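Long-range contacts in mandelate racemase/muconate lactonizing enzyme-like protein (Rubrobacter xylanophilus DSM 9941, PDB 3CYJ), which is of unknown function but belongs to the enolase superfamily, joining an alpha+beta N-terminal domain to a TIM-barrel-like domain that holds a sodium ion: residues Y16-T20 and D32-M36; G43-L49 and D111-L116. All blocks are in the same frame, centred on the assembly; numbering follows the deposited sequence.

Following the chain from its N terminus, strand 8-26 supplies residues 16-20. After an excursion that includes the short strand 29-31, the chain returns as strand 33-43, and contact 1 closes this 11-residue link by zipping 16-20 to 32-36. At its far end strand 33-43 turns tightly into strand 46-53, where contact 2 opens with 43-49. It closes only 61 residues later, when the last turns of helix 97-116 pack on that strand. The two contacts therefore lie in series, neither nested nor crossed, with centres about 27 Å apart. Contact 1 joins the two inner strands of the N-terminal domain's antiparallel sheet; contact 2 ties the outer strand 46-53 to helix 97-116.

Contact 1 (Y16-T20 and D32-M36); sequences YTVPT and DSTTM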
loop_
_atom_site.group_PDB
_atom_site.type_symbol
_atom_site.label_atom_id
_atom_site.label_comp_id
_atom_site.label_asym_id
_atom_site.label_seq_id
_atom_site.Cartn_x
_atom_site.Cartn_y
_atom_site.Cartn_z
ATOM N N TYR A 16 17.169 -24.896 38.539
ATOM C CA TYR A 16 16.403 -25.005 39.777
ATOM C C TYR A 16 14.952 -24.882 39.421
ATOM O O TYR A 16 14.565 -24.044 38.567
ATOM C CB TYR A 16 16.809 -23.903 40.757
ATOM C CG TYR A 16 18.301 -23.822 40.860
ATOM C CD1 TYR A 16 19.014 -24.624 41.781
ATOM C CD2 TYR A 16 19.018 -23.015 39.988
ATOM C CE1 TYR A 16 20.392 -24.594 41.841
ATOM C CE2 TYR A 16 20.377 -22.979 40.019
ATOM C CZ TYR A 16 21.081 -23.768 40.959
ATOM O OH TYR A 16 22.476 -23.706 40.986
ATOM N N THR A 17 14.146 -25.706 40.072
ATOM C CA THR A 17 12.718 -25.688 39.893
ATOM C C THR A 17 12.090 -25.355 41.219
ATOM O O THR A 17 12.400 -25.997 42.217
ATOM C CB THR A 17 12.197 -27.082 39.404
ATOM O OG1 THR A 17 12.840 -27.420 38.172
ATOM C CG2 THR A 17 10.668 -27.101 39.221
ATOM N N VAL A 18 11.193 -24.365 41.227
ATOM C CA VAL A 18 10.521 -23.877 42.428
ATOM C C VAL A 18 8.985 -23.857 42.252
ATOM O O VAL A 18 8.442 -23.181 41.353
ATOM C CB VAL A 18 10.975 -22.434 42.762
ATOM C CG1 VAL A 18 10.323 -21.951 44.029
ATOM C CG2 VAL A 18 12.520 -22.332 42.840
ATOM N N PRO A 19 8.266 -24.601 43.117
ATOM C CA PRO A 19 6.821 -24.504 43.095
ATOM C C PRO A 19 6.351 -23.068 43.239
ATOM O O PRO A 19 6.920 -22.312 43.983
ATOM C CB PRO A 19 6.396 -25.332 44.338
ATOM C CG PRO A 19 7.505 -26.352 44.466
ATOM C CD PRO A 19 8.740 -25.529 44.165
ATOM N N THR A 20 5.294 -22.730 42.525
ATOM C CA THR A 20 4.565 -21.490 42.724
ATOM C C THR A 20 3.914 -21.569 44.111
ATOM O O THR A 20 3.684 -22.671 44.631
ATOM C CB THR A 20 3.473 -21.279 41.625
ATOM O OG1 THR A 20 2.654 -22.458 41.510
ATOM C CG2 THR A 20 4.124 -21.074 40.243
ATOM N N ASP A 32 2.433 -24.703 37.847
ATOM C CA ASP A 32 2.506 -24.737 39.299
ATOM C C ASP A 32 3.957 -24.764 39.747
ATOM O O ASP A 32 4.279 -25.176 40.862
ATOM C CB ASP A 32 1.663 -25.908 39.896
ATOM C CG ASP A 32 2.284 -27.314 39.610
ATOM O OD1 ASP A 32 3.336 -27.413 38.916
ATOM O OD2 ASP A 32 1.713 -28.337 40.105
ATOM N N SER A 33 4.839 -24.292 38.874
ATOM C CA SER A 33 6.270 -24.159 39.205
ATOM C C SER A 33 7.048 -23.363 38.161
ATOM O O SER A 33 6.560 -23.117 37.074
ATOM C CB SER A 33 6.942 -25.533 39.374
ATOM O OG SER A 33 7.090 -26.181 38.141
ATOM N N THR A 34 8.275 -23.006 38.502
ATOM C CA THR A 34 9.168 -22.227 37.633
ATOM C C THR A 34 10.531 -22.869 37.590
ATOM O O THR A 34 11.056 -23.240 38.623
ATOM C CB THR A 34 9.417 -20.800 38.215
ATOM O OG1 THR A 34 8.168 -20.145 38.421
ATOM C CG2 THR A 34 10.311 -19.948 37.282
ATOM N N THR A 35 11.124 -22.946 36.404
ATOM C CA THR A 35 12.478 -23.420 36.278
ATOM C C THR A 35 13.417 -22.279 35.835
ATOM O O THR A 35 13.208 -21.673 34.788
ATOM C CB THR A 35 12.559 -24.604 35.318
ATOM O OG1 THR A 35 11.761 -25.678 35.837
ATOM C CG2 THR A 35 13.970 -25.049 35.184
ATOM N N MET A 36 14.423 -21.990 36.668
ATOM C CA MET A 36 15.489 -21.108 36.335
ATOM C C MET A 36 16.726 -21.861 35.874
ATOM O O MET A 36 17.187 -22.791 36.533
ATOM C CB MET A 36 15.826 -20.202 37.530
ATOM C CG MET A 36 16.879 -19.135 37.223
ATOM S SD MET A 36 17.647 -18.407 38.752
ATOM C CE MET A 36 16.338 -17.390 39.245
HETATM O O HOH W 1 7.588 -20.545 41.054
HETATM O O HOH W 2 2.356 -24.898 43.670
#
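Two pairs of reciprocal backbone hydrogen bonds zip these antiparallel strands together: Y16 N to M36 O (2.9 Å) with M36 N to Y16 O (2.8 Å), and V18 N to T34 O (2.8 Å) with T34 N to V18 O (2.9 Å). T20 N to D32 O (3.1 Å) extends the ladder to where the second strand turns a corner. Between these lie the non-hydrogen-bonded pairs T17-T35 and P19-S33. Proline is tolerated there because that position needs no NH directed at the partner strand. CA-H...O contacts, such as T17 CA to T34 O at 3.2 Å, supplement the ladder. Beta-branched T17 and T35 suit extended backbone, and their OG1 atoms hydrogen-bond to each other at 3.1 Å. A water bridges V18 O (2.8 Å) and T34 OG1 (2.7 Å).

T17, P19, S33 and T35 share the more open face. Y16, V18, T34 and M36 occupy the buried one, where V18 and M36 pack on helix 320-329 and Y16 on helix 356-362; the Y16 hydroxyl finds a polar partner in S14. This is the opening strand pair of the antiparallel meander in the enolase-superfamily N-terminal domain, whose intervening excursion, as in relatives, probably reaches toward the mouth of the barrel.

Contact 2 (G43-L49 and D111-L116); sequences GGGRKGL and DLKARL
Strand 46-49 runs over helix 111-116 at 144° between N-to-C directions, the axes 6.4 Å apart at closest. A type I' turn, G43 to R46, leads in; its positive phi at G44 and G45 favours glycine. L112 (chi1 t, chi2 p) places CD1 under the strand, 3.6 Å from R46 O and 3.7 Å from K47 N. G48 CA comes 3.8 Å from L112 CA, so near that a CB would clash with the helix backbone. R46 (m, m) lays its aliphatic part on the helix end, CG 3.6 Å from L116 CD2. R115 (m, t, t) brings CD to 3.2 Å from K47 O, while its NE forms a salt bridge with D111, with weak hydrogen bonds of 3.3 Å to both OD1 and OD2. D111 (chi1 t) accepts L49 N through OD2 at 2.7 Å, satisfying an amide on the sheet's edge. This is helix-on-edge-strand packing of an alpha+beta domain: strand 33-43 flanks strand 46-53, A75 touches L112 and L116, and helix 121-124 packs on A114.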
loop_
_atom_site.group_PDB
_atom_site.type_symbol
_atom_site.label_atom_id
_atom_site.label_comp_id
_atom_site.label_asym_id
_atom_site.label_seq_id
_atom_site.Cartn_x
_atom_site.Cartn_y
_atom_site.Cartn_z
ATOM N N GLY A 43 36.138 -15.955 35.074
ATOM C CA GLY A 43 37.251 -15.437 34.291
ATOM C C GLY A 43 37.940 -14.287 34.972
ATOM O O GLY A 43 37.346 -13.638 35.824
ATOM N N GLY A 44 39.215 -14.067 34.630
ATOM C CA GLY A 44 40.052 -12.993 35.187
ATOM C C GLY A 44 40.017 -12.823 36.707
ATOM O O GLY A 44 40.227 -11.702 37.188
ATOM N N GLY A 45 39.764 -13.911 37.452
ATOM C CA GLY A 45 39.660 -13.846 38.918
ATOM C C GLY A 45 38.280 -13.502 39.479
ATOM O O GLY A 45 38.062 -13.523 40.704
ATOM N N ARG A 46 37.335 -13.194 38.586
ATOM C CA ARG A 46 35.956 -12.918 39.003
ATOM C C ARG A 46 34.936 -13.970 38.480
ATOM O O ARG A 46 35.290 -14.899 37.727
ATOM C CB ARG A 46 35.555 -11.478 38.609
ATOM C CG ARG A 46 36.519 -10.387 39.128
ATOM C CD ARG A 46 36.308 -10.175 40.626
ATOM N NE ARG A 46 36.601 -8.812 41.099
ATOM C CZ ARG A 46 36.344 -8.385 42.343
ATOM N NH1 ARG A 46 35.804 -9.213 43.249
ATOM N NH2 ARG A 46 36.604 -7.127 42.680
ATOM N N LYS A 47 33.676 -13.801 38.885
ATOM C CA LYS A 47 32.579 -14.650 38.412
ATOM C C LYS A 47 31.246 -13.923 38.108
ATOM O O LYS A 47 30.670 -13.236 38.938
ATOM C CB LYS A 47 32.389 -15.837 39.334
ATOM C CG LYS A 47 30.948 -16.296 39.532
ATOM C CD LYS A 47 30.897 -17.611 40.321
ATOM C CE LYS A 47 30.736 -17.414 41.853
ATOM N NZ LYS A 47 29.465 -16.696 42.259
ATOM N N GLY A 48 30.765 -14.053 36.890
ATOM C CA GLY A 48 29.490 -13.438 36.541
ATOM C C GLY A 48 28.368 -14.465 36.571
ATOM O O GLY A 48 28.556 -15.684 36.312
ATOM N N LEU A 49 27.188 -14.001 36.896
ATOM C CA LEU A 49 26.069 -14.878 36.666
ATOM C C LEU A 49 24.925 -14.256 35.829
ATOM O O LEU A 49 24.702 -13.034 35.828
ATOM C CB LEU A 49 25.637 -15.561 37.968
ATOM C CG LEU A 49 24.420 -15.082 38.721
ATOM C CD1 LEU A 49 24.757 -15.144 40.281
ATOM C CD2 LEU A 49 24.077 -13.706 38.180
ATOM N N ASP A 111 27.593 -9.481 33.374
ATOM C CA ASP A 111 27.844 -9.520 34.829
ATOM C C ASP A 111 29.350 -9.672 35.091
ATOM O O ASP A 111 29.968 -8.896 35.827
ATOM C CB ASP A 111 27.081 -10.638 35.509
ATOM C CG ASP A 111 27.006 -10.455 37.060
ATOM O OD1 ASP A 111 26.934 -9.295 37.558
ATOM O OD2 ASP A 111 27.003 -11.459 37.797
ATOM N N LEU A 112 29.956 -10.666 34.466
ATOM C CA LEU A 112 31.392 -10.829 34.571
ATOM C C LEU A 112 32.164 -9.565 34.152
ATOM O O LEU A 112 33.070 -9.159 34.851
ATOM C CB LEU A 112 31.867 -12.064 33.782
ATOM C CG LEU A 112 33.371 -12.345 33.838
ATOM C CD1 LEU A 112 33.783 -12.696 35.316
ATOM C CD2 LEU A 112 33.838 -13.415 32.751
ATOM N N LYS A 113 31.857 -8.975 32.995
ATOM C CA LYS A 113 32.568 -7.769 32.597
ATOM C C LYS A 113 32.422 -6.665 33.681
ATOM O O LYS A 113 33.386 -6.044 34.047
ATOM C CB LYS A 113 32.139 -7.254 31.218
ATOM C CG LYS A 113 32.908 -5.977 30.741
ATOM C CD LYS A 113 32.143 -5.137 29.687
ATOM C CE LYS A 113 33.063 -4.137 28.925
ATOM N NZ LYS A 113 32.312 -3.001 28.227
ATOM N N ALA A 114 31.222 -6.460 34.195
ATOM C CA ALA A 114 30.964 -5.379 35.124
ATOM C C ALA A 114 31.806 -5.543 36.421
ATOM O O ALA A 114 32.452 -4.581 36.886
ATOM C CB ALA A 114 29.462 -5.310 35.437
ATOM N N ARG A 115 31.773 -6.766 36.965
ATOM C CA ARG A 115 32.609 -7.246 38.085
ATOM C C ARG A 115 34.119 -7.083 37.885
ATOM O O ARG A 115 34.783 -6.579 38.784
ATOM C CB ARG A 115 32.248 -8.687 38.487
ATOM C CG ARG A 115 30.933 -8.714 39.229
ATOM C CD ARG A 115 30.317 -10.092 39.349
ATOM N NE ARG A 115 28.993 -10.057 39.996
ATOM C CZ ARG A 115 28.778 -9.900 41.310
ATOM N NH1 ARG A 115 29.794 -9.702 42.136
ATOM N NH2 ARG A 115 27.548 -9.911 41.808
ATOM N N LEU A 116 34.640 -7.432 36.708
ATOM C CA LEU A 116 36.057 -7.196 36.388
ATOM C C LEU A 116 36.402 -5.718 36.408
ATOM O O LEU A 116 37.557 -5.335 36.651
ATOM C CB LEU A 116 36.453 -7.760 35.010
ATOM C CG LEU A 116 36.520 -9.278 34.829
ATOM C CD1 LEU A 116 36.657 -9.600 33.321
ATOM C CD2 LEU A 116 37.656 -9.895 35.702
#